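PDB 3L7W: putative uncharacterized protein SMU.1704 from Streptococcus mutans, which probably acts as a transcription regulator of the PadR family, binding DNA through a winged helix-turn-helix domain. Local coordinates for residues A[56-61]-A[69-74]; A[10-15]-A[79-84]. All blocks are in the same frame, centred on the assembly; numbering follows the deposited sequence.

Contact 1 of 2, residues A[56-61]-A[69-74]; sequences LSTYTQ and KYYHLT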
ATOM      1  N   LEU A  56      -3.224 -21.841   2.352  1.00 31.97           N
ATOM      2  CA  LEU A  56      -3.442 -22.474   1.063  1.00 34.19           C
ATOM      3  C   LEU A  56      -3.104 -23.970   1.142  1.00 36.40           C
ATOM      4  O   LEU A  56      -2.103 -24.368   1.731  1.00 36.42           O
ATOM      5  CB  LEU A  56      -2.578 -21.814  -0.008  1.00 26.59           C
ATOM      6  CG  LEU A  56      -2.892 -20.350  -0.335  1.00 26.29           C
ATOM      7  CD1 LEU A  56      -1.808 -19.784  -1.235  1.00 31.00           C
ATOM      8  CD2 LEU A  56      -4.252 -20.225  -0.996  1.00 21.16           C
ATOM      9  N   SER A  57      -3.941 -24.803   0.549  1.00 27.04           N
ATOM     10  CA  SER A  57      -3.561 -26.183   0.363  1.00 38.71           C
ATOM     11  C   SER A  57      -3.341 -26.268  -1.124  1.00 41.66           C
ATOM     12  O   SER A  57      -3.812 -25.404  -1.865  1.00 38.80           O
ATOM     13  CB  SER A  57      -4.662 -27.141   0.821  1.00 29.99           C
ATOM     14  OG  SER A  57      -5.806 -26.990   0.014  1.00 39.76           O
ATOM     15  N   THR A  58      -2.621 -27.292  -1.561  1.00 33.03           N
ATOM     16  CA  THR A  58      -2.309 -27.449  -2.969  1.00 37.17           C
ATOM     17  C   THR A  58      -2.596 -28.862  -3.451  1.00 40.01           C
ATOM     18  O   THR A  58      -2.543 -29.828  -2.689  1.00 35.84           O
ATOM     19  CB  THR A  58      -0.822 -27.236  -3.210  1.00 37.55           C
ATOM     20  OG1 THR A  58      -0.105 -28.174  -2.401  1.00 37.06           O
ATOM     21  CG2 THR A  58      -0.397 -25.800  -2.860  1.00 36.23           C
ATOM     22  N   TYR A  59      -2.864 -28.975  -4.739  1.00 34.33           N
ATOM     23  CA  TYR A  59      -3.032 -30.264  -5.357  1.00 33.59           C
ATOM     24  C   TYR A  59      -2.601 -30.084  -6.778  1.00 38.34           C
ATOM     25  O   TYR A  59      -2.472 -28.951  -7.257  1.00 32.45           O
ATOM     26  CB  TYR A  59      -4.485 -30.722  -5.287  1.00 30.83           C
ATOM     27  CG  TYR A  59      -5.468 -29.761  -5.903  1.00 29.13           C
ATOM     28  CD1 TYR A  59      -6.019 -28.727  -5.153  1.00 30.19           C
ATOM     29  CD2 TYR A  59      -5.856 -29.890  -7.230  1.00 25.81           C
ATOM     30  CE1 TYR A  59      -6.947 -27.852  -5.706  1.00 29.17           C
ATOM     31  CE2 TYR A  59      -6.767 -29.001  -7.800  1.00 33.17           C
ATOM     32  CZ  TYR A  59      -7.312 -27.988  -7.025  1.00 29.74           C
ATOM     33  OH  TYR A  59      -8.216 -27.109  -7.570  1.00 29.55           O
ATOM     34  N   THR A  60      -2.357 -31.190  -7.462  1.00 31.91           N
ATOM     35  CA  THR A  60      -2.039 -31.088  -8.873  1.00 29.03           C
ATOM     36  C   THR A  60      -3.266 -31.425  -9.684  1.00 35.15           C
ATOM     37  O   THR A  60      -4.184 -32.074  -9.199  1.00 46.31           O
ATOM     38  CB  THR A  60      -0.866 -31.985  -9.244  1.00 33.99           C
ATOM     39  OG1 THR A  60      -1.162 -33.344  -8.890  1.00 33.53           O
ATOM     40  CG2 THR A  60       0.346 -31.535  -8.486  1.00 30.75           C
ATOM     41  N   GLN A  61      -3.298 -30.955 -10.916  1.00 38.02           N
ATOM     42  CA  GLN A  61      -4.435 -31.197 -11.779  1.00 35.66           C
ATOM     43  C   GLN A  61      -3.982 -30.887 -13.190  1.00 44.98           C
ATOM     44  O   GLN A  61      -3.248 -29.925 -13.424  1.00 45.66           O
ATOM     45  CB  GLN A  61      -5.589 -30.294 -11.370  1.00 40.61           C
ATOM     46  CG  GLN A  61      -6.882 -30.512 -12.120  1.00 38.18           C
ATOM     47  CD  GLN A  61      -7.978 -29.604 -11.601  1.00 44.22           C
ATOM     48  OE1 GLN A  61      -8.501 -29.808 -10.504  1.00 47.32           O
ATOM     49  NE2 GLN A  61      -8.313 -28.578 -12.375  1.00 42.27           N
ATOM     50  N   LYS A  69       0.229 -27.152 -10.458  1.00 34.61           N
ATOM     51  CA  LYS A  69       0.021 -27.083  -9.025  1.00 33.83           C
ATOM     52  C   LYS A  69      -1.052 -26.041  -8.747  1.00 34.79           C
ATOM     53  O   LYS A  69      -0.867 -24.842  -9.005  1.00 35.40           O
ATOM     54  CB  LYS A  69       1.323 -26.728  -8.324  1.00 36.20           C
ATOM     55  CG  LYS A  69       1.248 -26.593  -6.816  1.00 38.53           C
ATOM     56  CD  LYS A  69       2.613 -26.111  -6.332  1.00 40.47           C
ATOM     57  CE  LYS A  69       2.775 -26.190  -4.841  1.00 44.01           C
ATOM     58  NZ  LYS A  69       4.218 -26.130  -4.470  1.00 43.98           N
ATOM     59  N   TYR A  70      -2.190 -26.507  -8.251  1.00 30.91           N
ATOM     60  CA  TYR A  70      -3.269 -25.605  -7.879  1.00 32.32           C
ATOM     61  C   TYR A  70      -3.197 -25.258  -6.416  1.00 35.01           C
ATOM     62  O   TYR A  70      -2.811 -26.083  -5.572  1.00 30.36           O
ATOM     63  CB  TYR A  70      -4.634 -26.217  -8.185  1.00 36.33           C
ATOM     64  CG  TYR A  70      -4.999 -26.096  -9.633  1.00 32.17           C
ATOM     65  CD1 TYR A  70      -4.446 -26.949 -10.564  1.00 31.42           C
ATOM     66  CD2 TYR A  70      -5.879 -25.113 -10.073  1.00 34.17           C
ATOM     67  CE1 TYR A  70      -4.762 -26.852 -11.896  1.00 37.90           C
ATOM     68  CE2 TYR A  70      -6.207 -25.005 -11.418  1.00 33.10           C
ATOM     69  CZ  TYR A  70      -5.639 -25.878 -12.321  1.00 36.32           C
ATOM     70  OH  TYR A  70      -5.929 -25.803 -13.664  1.00 44.25           O
ATOM     71  N   TYR A  71      -3.565 -24.018  -6.130  1.00 30.73           N
ATOM     72  CA  TYR A  71      -3.680 -23.550  -4.767  1.00 28.98           C
ATOM     73  C   TYR A  71      -5.145 -23.421  -4.447  1.00 30.90           C
ATOM     74  O   TYR A  71      -5.959 -23.073  -5.301  1.00 34.84           O
ATOM     75  CB  TYR A  71      -2.995 -22.193  -4.613  1.00 26.29           C
ATOM     76  CG  TYR A  71      -1.519 -22.273  -4.835  1.00 25.05           C
ATOM     77  CD1 TYR A  71      -0.973 -22.067  -6.103  1.00 27.91           C
ATOM     78  CD2 TYR A  71      -0.661 -22.551  -3.786  1.00 22.48           C
ATOM     79  CE1 TYR A  71       0.384 -22.136  -6.315  1.00 26.84           C
ATOM     80  CE2 TYR A  71       0.708 -22.632  -3.991  1.00 20.24           C
ATOM     81  CZ  TYR A  71       1.225 -22.432  -5.256  1.00 33.78           C
ATOM     82  OH  TYR A  71       2.593 -22.512  -5.454  1.00 42.97           O
ATOM     83  N   HIS A  72      -5.473 -23.701  -3.200  1.00 25.94           N
ATOM     84  CA  HIS A  72      -6.835 -23.704  -2.756  1.00 28.34           C
ATOM     85  C   HIS A  72      -6.858 -23.021  -1.407  1.00 34.44           C
ATOM     86  O   HIS A  72      -6.038 -23.317  -0.540  1.00 29.86           O
ATOM     87  CB  HIS A  72      -7.319 -25.143  -2.603  1.00 28.92           C
ATOM     88  CG  HIS A  72      -8.627 -25.243  -1.900  1.00 35.60           C
ATOM     89  ND1 HIS A  72      -9.825 -24.960  -2.525  1.00 39.16           N
ATOM     90  CD2 HIS A  72      -8.932 -25.551  -0.618  1.00 37.68           C
ATOM     91  CE1 HIS A  72     -10.812 -25.114  -1.663  1.00 47.08           C
ATOM     92  NE2 HIS A  72     -10.299 -25.474  -0.497  1.00 42.18           N
ATOM     93  N   LEU A  73      -7.797 -22.100  -1.236  1.00 34.48           N
ATOM     94  CA  LEU A  73      -7.944 -21.386   0.016  1.00 33.54           C
ATOM     95  C   LEU A  73      -8.568 -22.290   1.078  1.00 33.59           C
ATOM     96  O   LEU A  73      -9.714 -22.707   0.951  1.00 36.42           O
ATOM     97  CB  LEU A  73      -8.826 -20.158  -0.203  1.00 34.12           C
ATOM     98  CG  LEU A  73      -8.813 -19.134   0.926  1.00 35.92           C
ATOM     99  CD1 LEU A  73      -7.383 -18.662   1.198  1.00 31.64           C
ATOM    100  CD2 LEU A  73      -9.729 -17.953   0.571  1.00 33.59           C
ATOM    101  N   THR A  74      -7.815 -22.593   2.126  1.00 33.73           N
ATOM    102  CA  THR A  74      -8.357 -23.390   3.218  1.00 39.09           C
ATOM    103  C   THR A  74      -9.317 -22.532   4.035  1.00 50.53           C
ATOM    104  O   THR A  74      -9.347 -21.302   3.886  1.00 47.63           O
ATOM    105  CB  THR A  74      -7.254 -23.889   4.147  1.00 40.43           C
ATOM    106  OG1 THR A  74      -6.653 -22.772   4.827  1.00 36.91           O
ATOM    107  CG2 THR A  74      -6.189 -24.645   3.356  1.00 38.68           C
TER

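Contact 2 of 2, residues A[10-15]-A[79-84]; sequences IEYLIL and KHLVYL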
ATOM      1  N   ILE A  10       0.696  -8.602  -1.207  1.00 20.90           N
ATOM      2  CA  ILE A  10       0.735  -9.692  -2.183  1.00 22.61           C
ATOM      3  C   ILE A  10       0.002 -10.910  -1.633  1.00 27.58           C
ATOM      4  O   ILE A  10      -0.725 -11.594  -2.356  1.00 35.57           O
ATOM      5  CB  ILE A  10       2.179 -10.108  -2.493  1.00 27.38           C
ATOM      6  CG1 ILE A  10       2.963  -8.931  -3.096  1.00 29.77           C
ATOM      7  CG2 ILE A  10       2.213 -11.335  -3.424  1.00 26.32           C
ATOM      8  CD1 ILE A  10       2.771  -8.775  -4.564  1.00 30.37           C
ATOM      9  N   GLU A  11       0.212 -11.182  -0.349  1.00 28.51           N
ATOM     10  CA  GLU A  11      -0.434 -12.312   0.310  1.00 25.60           C
ATOM     11  C   GLU A  11      -1.929 -12.103   0.252  1.00 25.28           C
ATOM     12  O   GLU A  11      -2.671 -12.983  -0.166  1.00 26.69           O
ATOM     13  CB  GLU A  11       0.034 -12.444   1.761  1.00 24.19           C
ATOM     14  CG  GLU A  11       1.450 -12.989   1.877  1.00 31.76           C
ATOM     15  CD  GLU A  11       1.978 -12.994   3.295  1.00 31.47           C
ATOM     16  OE1 GLU A  11       1.202 -12.723   4.225  1.00 39.72           O
ATOM     17  OE2 GLU A  11       3.172 -13.268   3.483  1.00 38.96           O
ATOM     18  N   TYR A  12      -2.360 -10.918   0.665  1.00 25.14           N
ATOM     19  CA  TYR A  12      -3.752 -10.528   0.539  1.00 30.57           C
ATOM     20  C   TYR A  12      -4.241 -10.842  -0.867  1.00 29.78           C
ATOM     21  O   TYR A  12      -5.228 -11.543  -1.050  1.00 34.22           O
ATOM     22  CB  TYR A  12      -3.910  -9.040   0.864  1.00 30.19           C
ATOM     23  CG  TYR A  12      -5.306  -8.498   0.727  1.00 30.16           C
ATOM     24  CD1 TYR A  12      -6.397  -9.214   1.183  1.00 32.28           C
ATOM     25  CD2 TYR A  12      -5.529  -7.251   0.158  1.00 32.11           C
ATOM     26  CE1 TYR A  12      -7.667  -8.716   1.062  1.00 31.07           C
ATOM     27  CE2 TYR A  12      -6.791  -6.742   0.030  1.00 30.09           C
ATOM     28  CZ  TYR A  12      -7.859  -7.477   0.485  1.00 34.23           C
ATOM     29  OH  TYR A  12      -9.122  -6.974   0.370  1.00 36.18           O
ATOM     30  N   LEU A  13      -3.530 -10.356  -1.872  1.00 27.61           N
ATOM     31  CA  LEU A  13      -3.964 -10.571  -3.252  1.00 28.09           C
ATOM     32  C   LEU A  13      -4.044 -12.055  -3.584  1.00 26.94           C
ATOM     33  O   LEU A  13      -5.004 -12.511  -4.180  1.00 30.45           O
ATOM     34  CB  LEU A  13      -3.031  -9.853  -4.233  1.00 23.02           C
ATOM     35  CG  LEU A  13      -3.151  -8.317  -4.143  1.00 27.39           C
ATOM     36  CD1 LEU A  13      -2.044  -7.661  -4.922  1.00 22.72           C
ATOM     37  CD2 LEU A  13      -4.495  -7.850  -4.659  1.00 21.23           C
ATOM     38  N   ILE A  14      -3.017 -12.806  -3.214  1.00 21.07           N
ATOM     39  CA  ILE A  14      -2.998 -14.225  -3.521  1.00 29.64           C
ATOM     40  C   ILE A  14      -4.209 -14.904  -2.907  1.00 34.50           C
ATOM     41  O   ILE A  14      -4.974 -15.569  -3.596  1.00 28.26           O
ATOM     42  CB  ILE A  14      -1.746 -14.903  -2.973  1.00 24.43           C
ATOM     43  CG1 ILE A  14      -0.519 -14.475  -3.786  1.00 26.19           C
ATOM     44  CG2 ILE A  14      -1.920 -16.404  -3.018  1.00 25.48           C
ATOM     45  CD1 ILE A  14       0.786 -14.814  -3.132  1.00 28.95           C
ATOM     46  N   LEU A  15      -4.382 -14.734  -1.604  1.00 25.63           N
ATOM     47  CA  LEU A  15      -5.516 -15.348  -0.932  1.00 22.63           C
ATOM     48  C   LEU A  15      -6.819 -14.891  -1.562  1.00 26.42           C
ATOM     49  O   LEU A  15      -7.734 -15.686  -1.755  1.00 30.16           O
ATOM     50  CB  LEU A  15      -5.497 -15.011   0.551  1.00 30.94           C
ATOM     51  CG  LEU A  15      -4.927 -16.077   1.486  1.00 36.03           C
ATOM     52  CD1 LEU A  15      -3.907 -16.959   0.796  1.00 33.51           C
ATOM     53  CD2 LEU A  15      -4.370 -15.453   2.753  1.00 32.52           C
ATOM     54  N   LYS A  79     -10.631 -17.523   6.795  1.00 45.97           N
ATOM     55  CA  LYS A  79     -10.647 -16.693   7.990  1.00 50.14           C
ATOM     56  C   LYS A  79      -9.573 -15.607   7.897  1.00 51.52           C
ATOM     57  O   LYS A  79      -9.815 -14.435   8.210  1.00 51.26           O
ATOM     58  CB  LYS A  79     -10.428 -17.542   9.235  1.00 56.67           C
ATOM     59  CG  LYS A  79     -10.567 -16.769  10.530  1.00 66.66           C
ATOM     60  CD  LYS A  79     -10.833 -17.702  11.698  1.00 72.79           C
ATOM     61  CE  LYS A  79     -11.205 -16.913  12.942  1.00 76.70           C
ATOM     62  NZ  LYS A  79     -11.532 -17.820  14.075  1.00 83.15           N
ATOM     63  N   HIS A  80      -8.387 -16.003   7.456  1.00 40.29           N
ATOM     64  CA  HIS A  80      -7.265 -15.091   7.367  1.00 38.89           C
ATOM     65  C   HIS A  80      -7.508 -14.006   6.322  1.00 40.05           C
ATOM     66  O   HIS A  80      -7.144 -12.840   6.525  1.00 37.89           O
ATOM     67  CB  HIS A  80      -5.999 -15.851   7.024  1.00 38.19           C
ATOM     68  CG  HIS A  80      -4.761 -15.031   7.160  1.00 40.63           C
ATOM     69  ND1 HIS A  80      -4.510 -14.254   8.268  1.00 45.98           N
ATOM     70  CD2 HIS A  80      -3.697 -14.876   6.340  1.00 40.04           C
ATOM     71  CE1 HIS A  80      -3.345 -13.649   8.121  1.00 45.10           C
ATOM     72  NE2 HIS A  80      -2.831 -14.010   6.959  1.00 43.13           N
ATOM     73  N   LEU A  81      -8.114 -14.397   5.204  1.00 30.16           N
ATOM     74  CA  LEU A  81      -8.403 -13.462   4.132  1.00 32.24           C
ATOM     75  C   LEU A  81      -9.330 -12.343   4.620  1.00 35.41           C
ATOM     76  O   LEU A  81      -9.188 -11.188   4.207  1.00 31.60           O
ATOM     77  CB  LEU A  81      -9.015 -14.183   2.934  1.00 30.43           C
ATOM     78  CG  LEU A  81      -9.561 -13.279   1.825  1.00 34.69           C
ATOM     79  CD1 LEU A  81      -8.444 -12.406   1.256  1.00 27.22           C
ATOM     80  CD2 LEU A  81     -10.216 -14.107   0.727  1.00 32.23           C
ATOM     81  N   VAL A  82     -10.264 -12.693   5.502  1.00 36.12           N
ATOM     82  CA  VAL A  82     -11.206 -11.731   6.084  1.00 36.84           C
ATOM     83  C   VAL A  82     -10.444 -10.696   6.874  1.00 41.30           C
ATOM     84  O   VAL A  82     -10.703  -9.492   6.772  1.00 47.62           O
ATOM     85  CB  VAL A  82     -12.187 -12.415   7.056  1.00 43.84           C
ATOM     86  CG1 VAL A  82     -12.795 -11.394   8.014  1.00 43.12           C
ATOM     87  CG2 VAL A  82     -13.260 -13.161   6.287  1.00 39.76           C
ATOM     88  N   TYR A  83      -9.506 -11.180   7.674  1.00 34.65           N
ATOM     89  CA  TYR A  83      -8.636 -10.310   8.433  1.00 33.60           C
ATOM     90  C   TYR A  83      -7.858  -9.361   7.496  1.00 37.37           C
ATOM     91  O   TYR A  83      -7.873  -8.141   7.685  1.00 39.62           O
ATOM     92  CB  TYR A  83      -7.685 -11.137   9.299  1.00 33.12           C
ATOM     93  CG  TYR A  83      -6.610 -10.302   9.926  1.00 39.00           C
ATOM     94  CD1 TYR A  83      -6.892  -9.482  11.009  1.00 43.27           C
ATOM     95  CD2 TYR A  83      -5.320 -10.294   9.409  1.00 39.62           C
ATOM     96  CE1 TYR A  83      -5.912  -8.685  11.571  1.00 42.45           C
ATOM     97  CE2 TYR A  83      -4.334  -9.515   9.968  1.00 42.53           C
ATOM     98  CZ  TYR A  83      -4.637  -8.706  11.049  1.00 43.89           C
ATOM     99  OH  TYR A  83      -3.655  -7.917  11.606  1.00 52.25           O
ATOM    100  N   LEU A  84      -7.203  -9.920   6.481  1.00 31.27           N
ATOM    101  CA  LEU A  84      -6.428  -9.120   5.513  1.00 32.54           C
ATOM    102  C   LEU A  84      -7.298  -8.124   4.770  1.00 30.04           C
ATOM    103  O   LEU A  84      -6.888  -7.000   4.535  1.00 31.14           O
ATOM    104  CB  LEU A  84      -5.726 -10.010   4.491  1.00 31.66           C
ATOM    105  CG  LEU A  84      -4.703 -10.987   5.064  1.00 32.27           C
ATOM    106  CD1 LEU A  84      -4.163 -11.885   3.958  1.00 29.00           C
ATOM    107  CD2 LEU A  84      -3.595 -10.216   5.748  1.00 31.42           C
TER
HETATM  108  O   HOH W   1      -0.497 -13.766   5.886  1.00 65.18           O

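Contact 1 of 2, residues A[56-61]-A[69-74]
Tyr59 and Tyr70 pair across the two strands of a beta hairpin, the wing of the winged helix-turn-helix fold to which the PadR family belongs. The strands 56-61 and 69-73 run antiparallel, and their hydrogen-bonded pairs are Ser57 with His72 and Tyr59 with Tyr70. Each pair is closed by two backbone bonds; in the tyrosine pair Tyr70 N lies 2.7 Å from Tyr59 O. The return bond, from Tyr59 N to Tyr70 O, measures 3.0 Å. On the face that carries both tyrosines, CG of Tyr59 sits between its own backbone N and carbonyl carbon (chi1 57°), and the ring lies over the neighbouring strand. The bump beneath it is Tyr70 CB, which makes a CH-pi contact with one ring face near the rim, 3.4 Å from Tyr59 CZ. The rings are nearly parallel, at 8°, but so far displaced that it is the CB of Tyr70, and not its ring, that lies over Tyr59. Gln61 then fills the next place along: its CB meets Tyr70 CE1 at 3.6 Å, and its amide reaches over a face of the Tyr70 ring. His72 CB comes to the edge of the Tyr59 ring, and Asp22 ties the two residues together, one carboxylate oxygen bonded to Tyr59 OH and the other to His72 ND1.

The other face, bearing Leu56, Thr58, Tyr71 and Leu73, turns partly into the core. Leu56 and Tyr71 both pack on Leu47 of helix 40-52. Leu56 CD1 lies 3.9 Å from Tyr71 CD2, while its second methyl, CD2, approaches Leu73 CD1. Thr58 lies alongside Tyr71 and points the same way; its hydroxyl bonds to Glu51, and its methyl CG2 meets the Tyr71 ring obliquely, 3.4 Å from CD2 and 3.5 Å from CE2.

Contact 2 of 2, residues A[10-15]-A[79-84]
Leu84, Leu15 and Tyr12 bury the most surface where the segments 10-15 and 79-84 meet, and Leu84 touches both of the others. Its CG is anti to the carbonyl carbon (chi1 -62°), and CD1 reaches the first helix, 3.7 Å from Tyr12 CA and 3.8 Å from Leu15 CD2. Closer to the backbone, Leu84 CB meets the near side of the Tyr12 ring, 3.5 Å from CD1, the two side chains running antiparallel as they pass. The carbonyl O of Leu84 stands over one face of that ring, toward its rim, and is hydrogen-bonded to Tyr3 OH of the second subunit. Helix 7-20 is the first helix of the winged helix-turn-helix domain and helix 75-100 the long C-terminal helix that follows the wing; their segments cross at 131°, axes 9.7 Å apart, and Tyr12 also packs on Val99 of the second subunit, consistent with a dimer in which the C-terminal helix takes part, as in other PadR proteins. Leu81 adds a further contact to Tyr12 and Leu15. Its CD1 touches the Tyr12 ring, 3.8 Å from CE1, and comes within 4.0 Å of Leu15 CB. Leu15 CD2 meets not only Leu84 CD1 but also His80 CD2, 3.7 Å from the latter; the Leu15 and His80 side chains cross at about a right angle. The imidazole also stacks on Tyr55, and in its plane a water bonds to NE2 and donates to Glu11 OE1, 2.6 Å away; OE2 of the same carboxylate forms a salt bridge with Lys49.

From the N terminus, helix 7-20 provides the first half of contact 2, and the chain then runs through helices 25-32 and 40-52 before strand 56-63 begins contact 1. The turn of the hairpin brings it back along strand 66-73, closing the short loop of contact 1. Helix 75-100 follows at once and, through residues 79-84, closes the much longer loop of contact 2, so that contact 1 is nested within contact 2. The two share a hydrophobic seam: Leu15 packs on both Leu56 and Leu73, and Leu73 also touches Leu81. Wing, first helix and C-terminal helix thus join at the base of the hairpin.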